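Side-chain contacts in periplasmic binding protein (Sulfurospirillum deleyianum, PDB 4PAG), which probably captures a solute for uptake by an ABC transporter and holds a histidine molecule in its binding pocket: residues 268-271 / 276-279; 259-264 / 281-286; 2-7 / 137-142; 118-121 / 125-128. All coordinates share one frame; numbering follows the deposited sequence.

Overall arrangement
Contacts 1 and 2 share helix 277-288, with centres 8 Å apart, and join its start and its middle to strand 258-260 and the loop that follows it. Contacts 3 and 4 share helix 127-138 in the other half of the molecule, at its end and its start. Contact 1 lies near the middle of the chain and mixes tryptophan packing with an arginine-carbonyl grip. Contact 2 is almost wholly apolar, although its loop reaches the bound histidine. Contact 3, buried but at the periphery, again uses an arginine on a carbonyl, now with waters. Contact 4 pairs a surface hydrogen bond, asparagine side chain to backbone carbonyl, with a buried isoleucine-tyrosine pair, while I278 of contact 1 touches Y127.

Contact 1: 268-271 / 276-279; sequences WTDR and MRIL
One face of the W268 indole carries L279, whose CD2 methyl sits 3.9 Å from the centroid of the six-membered ring in a CH-pi contact, while the R277 guanidinium meets T269 O at its edge, close to its plane. M276, a selenomethionine, comes obliquely to the pyrrole side, with CE 3.4 Å from W268 CD1; bends at chi2 (-64°) and chi3 (-67°) fold that methyl back to the indole, whose NE1 bonds to the hydroxyl of Y305. Extended from CG to NE, the R277 chain grips T269 O side-on: NH2 at 2.8 Å lies in the carbonyl plane, whereas NE, at 2.9 Å from T269 O, stands above it. The contact folds the loop between strand 258-260 and helix 277-288 back onto the start of that helix, with the W268 side chain about 8 Å from the bound histidine. R277 NH2 also bonds to the carbonyl of F190, and D270 OD1 remains 4.0 Å from R277 NH2, its carboxylate being held by H191, Y175 and the salt bridge to R271. With a leucine in place of R277, T269 O would probably lose both donors and D270 one of the positive charges near it. W268 O, buried against R277 CA, has no hydrogen-bond partner.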
loop_
_atom_site.group_PDB
_atom_site.type_symbol
_atom_site.label_atom_id
_atom_site.label_comp_id
_atom_site.label_asym_id
_atom_site.label_seq_id
_atom_site.Cartn_x
_atom_site.Cartn_y
_atom_site.Cartn_z
ATOM N N TRP A 268 -3.734 3.458 3.652
ATOM C CA TRP A 268 -2.741 2.978 4.603
ATOM C C TRP A 268 -2.446 1.478 4.500
ATOM O O TRP A 268 -1.399 1.049 4.971
ATOM C CB TRP A 268 -3.140 3.320 6.054
ATOM C CG TRP A 268 -2.935 4.759 6.433
ATOM C CD1 TRP A 268 -2.798 5.826 5.586
ATOM C CD2 TRP A 268 -2.874 5.295 7.758
ATOM N NE1 TRP A 268 -2.636 6.978 6.300
ATOM C CE2 TRP A 268 -2.685 6.685 7.636
ATOM C CE3 TRP A 268 -2.960 4.734 9.038
ATOM C CZ2 TRP A 268 -2.572 7.525 8.747
ATOM C CZ3 TRP A 268 -2.850 5.572 10.134
ATOM C CH2 TRP A 268 -2.663 6.946 9.980
ATOM N N THR A 269 -3.335 0.682 3.904
ATOM C CA THR A 269 -3.132 -0.785 3.894
ATOM C C THR A 269 -3.290 -1.532 2.563
ATOM O O THR A 269 -2.726 -2.618 2.417
ATOM C CB THR A 269 -4.002 -1.496 4.968
ATOM O OG1 THR A 269 -5.370 -1.557 4.544
ATOM C CG2 THR A 269 -3.920 -0.775 6.297
ATOM N N ASP A 270 -4.014 -0.972 1.594
ATOM C CA ASP A 270 -4.403 -1.728 0.394
ATOM C C ASP A 270 -5.028 -0.808 -0.674
ATOM O O ASP A 270 -5.422 0.313 -0.371
ATOM C CB ASP A 270 -5.414 -2.803 0.816
ATOM C CG ASP A 270 -5.642 -3.863 -0.239
ATOM O OD1 ASP A 270 -4.806 -4.010 -1.158
ATOM O OD2 ASP A 270 -6.667 -4.575 -0.132
ATOM N N ARG A 271 -5.100 -1.273 -1.923
ATOM C CA ARG A 271 -5.840 -0.571 -2.973
ATOM C C ARG A 271 -5.278 0.841 -3.201
ATOM O O ARG A 271 -6.025 1.813 -3.237
ATOM C CB ARG A 271 -7.347 -0.499 -2.625
ATOM C CG ARG A 271 -7.968 -1.800 -2.141
ATOM C CD ARG A 271 -7.895 -2.926 -3.171
ATOM N NE ARG A 271 -8.226 -4.218 -2.572
ATOM C CZ ARG A 271 -8.408 -5.355 -3.248
ATOM N NH1 ARG A 271 -8.331 -5.390 -4.573
ATOM N NH2 ARG A 271 -8.684 -6.472 -2.589
HETATM N N MSE A 276 3.034 2.943 2.192
HETATM C CA MSE A 276 2.209 3.448 3.308
HETATM C C MSE A 276 2.066 2.416 4.409
HETATM O O MSE A 276 1.798 2.766 5.572
HETATM C CB MSE A 276 0.799 3.820 2.850
HETATM C CG MSE A 276 0.728 4.971 1.859
HETATM SE SE MSE A 276 1.363 6.674 2.618
HETATM C CE MSE A 276 -0.052 6.976 3.963
ATOM N N ARG A 277 2.249 1.144 4.062
ATOM C CA ARG A 277 2.193 0.039 5.033
ATOM C C ARG A 277 3.236 0.134 6.144
ATOM O O ARG A 277 3.038 -0.416 7.235
ATOM C CB ARG A 277 2.316 -1.301 4.321
ATOM C CG ARG A 277 1.086 -1.640 3.507
ATOM C CD ARG A 277 1.325 -2.751 2.496
ATOM N NE ARG A 277 0.036 -3.204 1.999
ATOM C CZ ARG A 277 -0.187 -4.297 1.282
ATOM N NH1 ARG A 277 0.811 -5.098 0.906
ATOM N NH2 ARG A 277 -1.441 -4.586 0.929
ATOM N N ILE A 278 4.339 0.828 5.866
ATOM C CA ILE A 278 5.320 1.164 6.894
ATOM C C ILE A 278 4.627 1.771 8.126
ATOM O O ILE A 278 4.956 1.429 9.262
ATOM C CB ILE A 278 6.371 2.133 6.324
ATOM C CG1 ILE A 278 7.254 1.386 5.320
ATOM C CG2 ILE A 278 7.226 2.738 7.427
ATOM C CD1 ILE A 278 7.901 2.290 4.289
ATOM N N LEU A 279 3.663 2.655 7.881
ATOM C CA LEU A 279 2.857 3.255 8.941
ATOM C C LEU A 279 1.588 2.445 9.198
ATOM O O LEU A 279 1.202 2.228 10.351
ATOM C CB LEU A 279 2.478 4.684 8.561
ATOM C CG LEU A 279 1.550 5.435 9.512
ATOM C CD1 LEU A 279 2.244 5.690 10.833
ATOM C CD2 LEU A 279 1.107 6.744 8.879
#

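Contact 2: 259-264 / 281-286; sequences YLVPKS and AHWIAS. With HIS (histidine), chain E.
Strand 258-260 runs out into an extended loop that passes helix 277-288 at some distance, the nearest CA atoms, those of V261 and I284, being 8.9 Å apart. W283 bridges the gap: with CG anti to the backbone N (chi1 173°), its indole reaches across to four consecutive residues. P262 lays CD over one face of the six-membered ring, 3.9 Å from the centroid and 13° off the normal, a CH-pi contact. Y259 CB and V261 approach the same ring obliquely, V261 CG2 coming 4.0 Å from W283 CZ3. L260 O lies 3.6 Å from W283 CZ2 and also accepts a weak hydrogen bond from ND1 of the bound histidine at 3.3 Å, so one carbonyl joins the tryptophan packing to the ligand pocket. Beyond it, the K263 ammonium bonds to V261 O (2.8 Å from NZ) and to the ligand carboxylate, with NZ 2.9 Å from O of the histidine; Q233 O is a further acceptor for this amine. The ring of W268 meets W283 edge-to-face, and P262 also touches F322 of helix 315-322. Strand 258-260, at the margin of the four-stranded parallel sheet, is paired with strand 229-232, while A281, H282 and A285 turn to helix 141-163.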
loop_
_atom_site.group_PDB
_atom_site.type_symbol
_atom_site.label_atom_id
_atom_site.label_comp_id
_atom_site.label_asym_id
_atom_site.label_seq_id
_atom_site.Cartn_x
_atom_site.Cartn_y
_atom_site.Cartn_z
ATOM N N TYR A 259 -12.609 -0.836 12.754
ATOM C CA TYR A 259 -11.840 0.369 12.410
ATOM C C TYR A 259 -11.754 0.578 10.911
ATOM O O TYR A 259 -11.499 -0.366 10.156
ATOM C CB TYR A 259 -10.430 0.299 13.023
ATOM C CG TYR A 259 -10.460 0.012 14.517
ATOM C CD1 TYR A 259 -10.790 1.005 15.429
ATOM C CD2 TYR A 259 -10.217 -1.268 15.006
ATOM C CE1 TYR A 259 -10.867 0.738 16.791
ATOM C CE2 TYR A 259 -10.274 -1.542 16.371
ATOM C CZ TYR A 259 -10.594 -0.530 17.255
ATOM O OH TYR A 259 -10.646 -0.785 18.602
ATOM N N LEU A 260 -11.974 1.822 10.496
ATOM C CA LEU A 260 -11.973 2.204 9.092
ATOM C C LEU A 260 -10.555 2.603 8.675
ATOM O O LEU A 260 -9.921 3.429 9.311
ATOM C CB LEU A 260 -12.942 3.370 8.867
ATOM C CG LEU A 260 -13.191 3.882 7.452
ATOM C CD1 LEU A 260 -13.818 2.818 6.567
ATOM C CD2 LEU A 260 -14.071 5.130 7.503
ATOM N N VAL A 261 -10.056 2.000 7.610
ATOM C CA VAL A 261 -8.692 2.278 7.148
ATOM C C VAL A 261 -8.593 3.714 6.621
ATOM O O VAL A 261 -9.379 4.100 5.764
ATOM C CB VAL A 261 -8.272 1.298 6.027
ATOM C CG1 VAL A 261 -6.886 1.621 5.504
ATOM C CG2 VAL A 261 -8.305 -0.139 6.518
ATOM N N PRO A 262 -7.629 4.509 7.126
ATOM C CA PRO A 262 -7.389 5.838 6.566
ATOM C C PRO A 262 -6.904 5.827 5.124
ATOM O O PRO A 262 -6.216 4.889 4.684
ATOM C CB PRO A 262 -6.300 6.417 7.471
ATOM C CG PRO A 262 -6.422 5.658 8.746
ATOM C CD PRO A 262 -6.811 4.275 8.324
ATOM N N LYS A 263 -7.256 6.884 4.405
ATOM C CA LYS A 263 -7.077 6.936 2.954
ATOM C C LYS A 263 -6.412 8.199 2.430
ATOM O O LYS A 263 -6.244 8.330 1.218
ATOM C CB LYS A 263 -8.444 6.792 2.280
ATOM C CG LYS A 263 -9.093 5.455 2.550
ATOM C CD LYS A 263 -10.529 5.401 2.108
ATOM C CE LYS A 263 -11.092 4.022 2.389
ATOM N NZ LYS A 263 -11.325 3.805 3.840
ATOM N N SER A 264 -6.028 9.113 3.323
ATOM C CA SER A 264 -5.573 10.444 2.930
ATOM C C SER A 264 -4.057 10.616 3.077
ATOM O O SER A 264 -3.539 10.575 4.192
ATOM C CB SER A 264 -6.294 11.505 3.764
ATOM O OG SER A 264 -7.699 11.410 3.590
ATOM N N ALA A 281 0.826 -0.705 8.978
ATOM C CA ALA A 281 0.976 -1.921 9.787
ATOM C C ALA A 281 1.100 -1.583 11.275
ATOM O O ALA A 281 0.615 -2.332 12.125
ATOM C CB ALA A 281 2.160 -2.737 9.316
ATOM N N HIS A 282 1.723 -0.453 11.590
ATOM C CA HIS A 282 1.747 0.031 12.978
ATOM C C HIS A 282 0.352 0.407 13.460
ATOM O O HIS A 282 -0.053 0.048 14.578
ATOM C CB HIS A 282 2.700 1.213 13.150
ATOM C CG HIS A 282 4.112 0.805 13.403
ATOM N ND1 HIS A 282 4.572 0.468 14.656
ATOM C CD2 HIS A 282 5.162 0.658 12.563
ATOM C CE1 HIS A 282 5.848 0.138 14.580
ATOM N NE2 HIS A 282 6.229 0.244 13.319
ATOM N N TRP A 283 -0.381 1.128 12.622
ATOM C CA TRP A 283 -1.773 1.464 12.929
ATOM C C TRP A 283 -2.594 0.200 13.203
ATOM O O TRP A 283 -3.316 0.123 14.211
ATOM C CB TRP A 283 -2.386 2.283 11.797
ATOM C CG TRP A 283 -3.847 2.530 11.967
ATOM C CD1 TRP A 283 -4.430 3.450 12.793
ATOM C CD2 TRP A 283 -4.916 1.851 11.307
ATOM N NE1 TRP A 283 -5.792 3.388 12.681
ATOM C CE2 TRP A 283 -6.120 2.409 11.782
ATOM C CE3 TRP A 283 -4.977 0.820 10.365
ATOM C CZ2 TRP A 283 -7.368 1.984 11.337
ATOM C CZ3 TRP A 283 -6.221 0.386 9.936
ATOM C CH2 TRP A 283 -7.399 0.972 10.422
ATOM N N ILE A 284 -2.475 -0.792 12.322
ATOM C CA ILE A 284 -3.124 -2.096 12.546
ATOM C C ILE A 284 -2.695 -2.731 13.887
ATOM O O ILE A 284 -3.545 -3.208 14.657
ATOM C CB ILE A 284 -2.848 -3.096 11.394
ATOM C CG1 ILE A 284 -3.558 -2.653 10.110
ATOM C CG2 ILE A 284 -3.328 -4.489 11.758
ATOM C CD1 ILE A 284 -3.027 -3.340 8.868
ATOM N N ALA A 285 -1.392 -2.756 14.161
ATOM C CA ALA A 285 -0.892 -3.333 15.419
ATOM C C ALA A 285 -1.502 -2.648 16.647
ATOM O O ALA A 285 -1.858 -3.312 17.637
ATOM C CB ALA A 285 0.628 -3.262 15.476
ATOM N N SER A 286 -1.635 -1.327 16.570
ATOM C CA SER A 286 -2.232 -0.532 17.647
ATOM C C SER A 286 -3.691 -0.927 17.895
ATOM O O SER A 286 -4.165 -0.858 19.024
ATOM C CB SER A 286 -2.132 0.971 17.357
ATOM O OG SER A 286 -3.101 1.409 16.405
HETATM N N HIS E . -13.649 8.284 6.907
HETATM C CA HIS E . -12.552 8.009 5.939
HETATM C C HIS E . -13.102 7.379 4.668
HETATM O O HIS E . -12.981 6.180 4.380
HETATM C CB HIS E . -11.485 7.118 6.563
HETATM C CG HIS E . -11.054 7.559 7.927
HETATM N ND1 HIS E . -10.600 6.682 8.889
HETATM C CD2 HIS E . -11.015 8.789 8.491
HETATM C CE1 HIS E . -10.288 7.353 9.983
HETATM N NE2 HIS E . -10.530 8.633 9.768
HETATM O OXT HIS E . -13.709 8.098 3.889
#

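Contact 3: 2-7 / 137-142; sequences ESRTFL and VMQKEE
V137 O, at the C-terminal end of helix 127-138, is gripped by the R4 guanidinium: NH1 gives a nearly straight bond of 2.9 Å (164°) in the carbonyl plane, and NH2 adds a weak one at 3.4 Å to V137 O. Bends at chi2 and chi3 curl the arginine toward this helix end, where NH2 also bonds to R136 O and NH1 to P17 O. The flat group is sandwiched. On one face the Q139 amide stacks with its plane only 7° away, CD lying 3.9 Å from R4 NH2; on the opposite face stands the edge of the F6 ring. F6 in turn receives V137 CG2 over its own face, 4.1 Å from the centroid. Q139 has positive phi in a Schellman motif closing the helix, and its NE2 bonds to E18 O. Water 1 accepts from R4 NH2 at 2.8 Å and donates to S3 O. Replacing R4 by a methionine would probably strip V137 O of its donors and leave the Q139 amide without its stacking partner. A cation set on carbonyls at a helix C-terminus is likely to be stabilised by the helix dipole, and it ties the chain's N-terminal turn to that helix.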
loop_
_atom_site.group_PDB
_atom_site.type_symbol
_atom_site.label_atom_id
_atom_site.label_comp_id
_atom_site.label_asym_id
_atom_site.label_seq_id
_atom_site.Cartn_x
_atom_site.Cartn_y
_atom_site.Cartn_z
ATOM N N GLU A 2 28.196 1.579 -16.002
ATOM C CA GLU A 2 28.613 0.770 -14.809
ATOM C C GLU A 2 27.859 1.224 -13.560
ATOM O O GLU A 2 27.130 0.446 -12.940
ATOM C CB GLU A 2 30.126 0.876 -14.587
ATOM N N SER A 3 28.037 2.492 -13.205
ATOM C CA SER A 3 27.239 3.135 -12.165
ATOM C C SER A 3 25.781 3.273 -12.627
ATOM O O SER A 3 24.861 3.359 -11.810
ATOM C CB SER A 3 27.817 4.513 -11.851
ATOM O OG SER A 3 27.147 5.108 -10.758
ATOM N N ARG A 4 25.594 3.302 -13.946
ATOM C CA ARG A 4 24.279 3.400 -14.560
ATOM C C ARG A 4 23.792 2.088 -15.173
ATOM O O ARG A 4 22.871 2.092 -15.995
ATOM C CB ARG A 4 24.294 4.509 -15.616
ATOM C CG ARG A 4 24.698 5.872 -15.070
ATOM C CD ARG A 4 23.850 6.294 -13.870
ATOM N NE ARG A 4 22.447 6.489 -14.232
ATOM C CZ ARG A 4 21.406 6.419 -13.396
ATOM N NH1 ARG A 4 20.184 6.636 -13.872
ATOM N NH2 ARG A 4 21.559 6.125 -12.100
ATOM N N THR A 5 24.383 0.970 -14.745
ATOM C CA THR A 5 24.008 -0.350 -15.242
ATOM C C THR A 5 23.067 -1.022 -14.261
ATOM O O THR A 5 23.368 -1.122 -13.073
ATOM C CB THR A 5 25.232 -1.254 -15.451
ATOM O OG1 THR A 5 26.109 -0.643 -16.399
ATOM C CG2 THR A 5 24.815 -2.625 -15.979
ATOM N N PHE A 6 21.932 -1.483 -14.770
ATOM C CA PHE A 6 20.918 -2.153 -13.953
ATOM C C PHE A 6 20.421 -3.392 -14.673
ATOM O O PHE A 6 20.425 -3.440 -15.901
ATOM C CB PHE A 6 19.738 -1.206 -13.690
ATOM C CG PHE A 6 20.111 0.015 -12.907
ATOM C CD1 PHE A 6 20.550 1.165 -13.554
ATOM C CD2 PHE A 6 20.052 0.008 -11.521
ATOM C CE1 PHE A 6 20.908 2.291 -12.830
ATOM C CE2 PHE A 6 20.414 1.131 -10.791
ATOM C CZ PHE A 6 20.845 2.272 -11.446
ATOM N N LEU A 7 19.989 -4.395 -13.914
ATOM C CA LEU A 7 19.368 -5.577 -14.509
ATOM C C LEU A 7 17.897 -5.270 -14.759
ATOM O O LEU A 7 17.193 -4.884 -13.848
ATOM C CB LEU A 7 19.513 -6.795 -13.598
ATOM C CG LEU A 7 20.947 -7.256 -13.311
ATOM C CD1 LEU A 7 20.940 -8.443 -12.357
ATOM C CD2 LEU A 7 21.690 -7.603 -14.593
ATOM N N VAL A 137 18.654 4.644 -9.118
ATOM C CA VAL A 137 18.043 4.810 -10.444
ATOM C C VAL A 137 17.778 6.284 -10.772
ATOM O O VAL A 137 18.217 6.791 -11.813
ATOM C CB VAL A 137 16.730 3.996 -10.575
ATOM C CG1 VAL A 137 16.024 4.309 -11.887
ATOM C CG2 VAL A 137 17.014 2.502 -10.479
HETATM N N MSE A 138 17.105 6.971 -9.855
HETATM C CA MSE A 138 16.672 8.340 -10.065
HETATM C C MSE A 138 17.719 9.396 -9.723
HETATM O O MSE A 138 17.474 10.573 -9.922
HETATM C CB MSE A 138 15.418 8.555 -9.191
HETATM C CG MSE A 138 14.223 7.705 -9.621
HETATM SE SE MSE A 138 12.673 7.921 -8.413
HETATM C CE MSE A 138 12.322 9.808 -8.888
ATOM N N GLN A 139 18.875 8.992 -9.199
ATOM C CA GLN A 139 19.885 9.922 -8.668
ATOM C C GLN A 139 19.288 10.834 -7.595
ATOM O O GLN A 139 19.536 12.042 -7.586
ATOM C CB GLN A 139 20.515 10.763 -9.785
ATOM C CG GLN A 139 21.130 9.962 -10.926
ATOM C CD GLN A 139 22.573 9.595 -10.676
ATOM O OE1 GLN A 139 22.941 9.223 -9.561
ATOM N NE2 GLN A 139 23.406 9.698 -11.712
ATOM N N LYS A 140 18.491 10.237 -6.712
ATOM C CA LYS A 140 17.876 10.918 -5.577
ATOM C C LYS A 140 18.240 10.121 -4.319
ATOM O O LYS A 140 17.375 9.754 -3.499
ATOM C CB LYS A 140 16.356 10.971 -5.759
ATOM C CG LYS A 140 15.878 11.860 -6.902
ATOM C CD LYS A 140 16.177 13.339 -6.686
ATOM C CE LYS A 140 15.596 13.842 -5.377
ATOM N NZ LYS A 140 15.568 15.324 -5.306
ATOM N N GLU A 141 19.534 9.865 -4.174
ATOM C CA GLU A 141 20.036 8.931 -3.183
ATOM C C GLU A 141 19.802 9.415 -1.743
ATOM O O GLU A 141 19.354 8.643 -0.900
ATOM C CB GLU A 141 21.533 8.646 -3.402
ATOM C CG GLU A 141 21.888 8.036 -4.756
ATOM C CD GLU A 141 22.323 9.064 -5.804
ATOM O OE1 GLU A 141 21.904 10.253 -5.746
ATOM O OE2 GLU A 141 23.089 8.669 -6.706
ATOM N N GLU A 142 20.088 10.684 -1.458
ATOM C CA GLU A 142 19.935 11.168 -0.078
ATOM C C GLU A 142 18.468 11.167 0.342
ATOM O O GLU A 142 18.151 10.776 1.456
ATOM C CB GLU A 142 20.530 12.560 0.126
ATOM C CG GLU A 142 22.045 12.635 0.015
ATOM C CD GLU A 142 22.769 11.643 0.902
ATOM O OE1 GLU A 142 22.310 11.400 2.042
ATOM O OE2 GLU A 142 23.809 11.113 0.461
HETATM O O HOH W 1 23.908 6.172 -10.654
HETATM O O HOH W 2 26.453 8.013 -11.688
#

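Contact 4: 118-121 / 125-128; sequences KVNI and QNYP
A single hydrogen bond crosses this contact: N126 ND2 donates to the backbone O of N120 at 3.1 Å with an N-H...O angle of 156°. The donor stands above the N120 carbonyl plane, well off a lone pair, although the oxygen lies near the plane of the N126 amide itself. Because N126 holds CG anti to its carbonyl carbon (chi1 -67°), its amide swings to the side where that oxygen waits. The two side-chain amides cross almost at right angles, and N120 OD1 remains 4.0 Å from N126 ND2, using D122 N as a weak donor instead. Apolar packing lies on the buried side. I121 presses CG2 against the Y127 ring obliquely, 3.7 Å from CE1, and its CB is 3.9 Å from the same CE1, so the branched carbon as well as the methyl meets the ring. Farther out, I121 CD1 comes 3.9 Å from Y127 OH. Around this pair P29 and V130 touch I121, while M33 and F275 touch Y127, whose ring thus lies between the helix 28-37 and the loop before helix 277-288. This is a strand-to-helix connection of an alpha/beta lobe: strand 116-119, at the margin of a three-stranded parallel sheet, turns through a short loop into helix 127-138, as in the Rossmann-like lobes of periplasmic binding proteins.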
loop_
_atom_site.group_PDB
_atom_site.type_symbol
_atom_site.label_atom_id
_atom_site.label_comp_id
_atom_site.label_asym_id
_atom_site.label_seq_id
_atom_site.Cartn_x
_atom_site.Cartn_y
_atom_site.Cartn_z
ATOM N N LYS A 118 12.125 -3.859 -12.558
ATOM C CA LYS A 118 11.048 -4.298 -11.691
ATOM C C LYS A 118 11.524 -4.381 -10.251
ATOM O O LYS A 118 12.691 -4.681 -9.989
ATOM C CB LYS A 118 10.463 -5.628 -12.176
ATOM C CG LYS A 118 11.366 -6.850 -12.102
ATOM C CD LYS A 118 10.626 -8.019 -12.739
ATOM C CE LYS A 118 11.166 -9.371 -12.320
ATOM N NZ LYS A 118 12.272 -9.822 -13.193
ATOM N N VAL A 119 10.611 -4.104 -9.325
ATOM C CA VAL A 119 10.933 -4.115 -7.906
ATOM C C VAL A 119 9.956 -5.004 -7.144
ATOM O O VAL A 119 8.756 -5.024 -7.432
ATOM C CB VAL A 119 10.956 -2.687 -7.312
ATOM C CG1 VAL A 119 11.993 -1.835 -8.036
ATOM C CG2 VAL A 119 9.588 -2.025 -7.387
ATOM N N ASN A 120 10.493 -5.744 -6.182
ATOM C CA ASN A 120 9.727 -6.704 -5.413
ATOM C C ASN A 120 9.294 -6.100 -4.078
ATOM O O ASN A 120 10.091 -5.995 -3.150
ATOM C CB ASN A 120 10.557 -7.970 -5.196
ATOM C CG ASN A 120 9.750 -9.099 -4.591
ATOM O OD1 ASN A 120 8.675 -8.883 -4.040
ATOM N ND2 ASN A 120 10.264 -10.308 -4.694
ATOM N N ILE A 121 8.024 -5.734 -3.981
ATOM C CA ILE A 121 7.515 -5.015 -2.805
ATOM C C ILE A 121 6.447 -5.780 -2.026
ATOM O O ILE A 121 5.803 -5.219 -1.138
ATOM C CB ILE A 121 6.932 -3.652 -3.210
ATOM C CG1 ILE A 121 5.936 -3.817 -4.363
ATOM C CG2 ILE A 121 8.056 -2.715 -3.605
ATOM C CD1 ILE A 121 4.968 -2.669 -4.510
ATOM N N GLN A 125 8.917 -5.756 4.393
ATOM C CA GLN A 125 10.284 -5.659 4.895
ATOM C C GLN A 125 11.272 -5.282 3.780
ATOM O O GLN A 125 12.370 -4.815 4.065
ATOM C CB GLN A 125 10.708 -6.968 5.577
ATOM C CG GLN A 125 9.725 -7.485 6.627
ATOM C CD GLN A 125 9.969 -6.933 8.021
ATOM O OE1 GLN A 125 9.317 -7.338 8.980
ATOM N NE2 GLN A 125 10.929 -6.036 8.147
ATOM N N ASN A 126 10.875 -5.468 2.518
ATOM C CA ASN A 126 11.701 -5.058 1.368
ATOM C C ASN A 126 11.714 -3.548 1.068
ATOM O O ASN A 126 12.522 -3.100 0.256
ATOM C CB ASN A 126 11.264 -5.775 0.084
ATOM C CG ASN A 126 11.516 -7.266 0.116
ATOM O OD1 ASN A 126 12.175 -7.792 1.013
ATOM N ND2 ASN A 126 10.987 -7.958 -0.876
ATOM N N TYR A 127 10.836 -2.759 1.687
ATOM C CA TYR A 127 10.759 -1.336 1.318
ATOM C C TYR A 127 12.077 -0.547 1.451
ATOM O O TYR A 127 12.405 0.229 0.559
ATOM C CB TYR A 127 9.584 -0.622 2.008
ATOM C CG TYR A 127 8.279 -0.858 1.265
ATOM C CD1 TYR A 127 8.110 -0.403 -0.041
ATOM C CD2 TYR A 127 7.237 -1.564 1.847
ATOM C CE1 TYR A 127 6.933 -0.638 -0.741
ATOM C CE2 TYR A 127 6.057 -1.800 1.157
ATOM C CZ TYR A 127 5.909 -1.341 -0.137
ATOM O OH TYR A 127 4.729 -1.584 -0.819
ATOM N N PRO A 128 12.851 -0.758 2.528
ATOM C CA PRO A 128 14.108 -0.005 2.611
ATOM C C PRO A 128 15.040 -0.237 1.414
ATOM O O PRO A 128 15.509 0.725 0.803
ATOM C CB PRO A 128 14.733 -0.501 3.917
ATOM C CG PRO A 128 13.564 -0.947 4.747
ATOM C CD PRO A 128 12.599 -1.537 3.755
#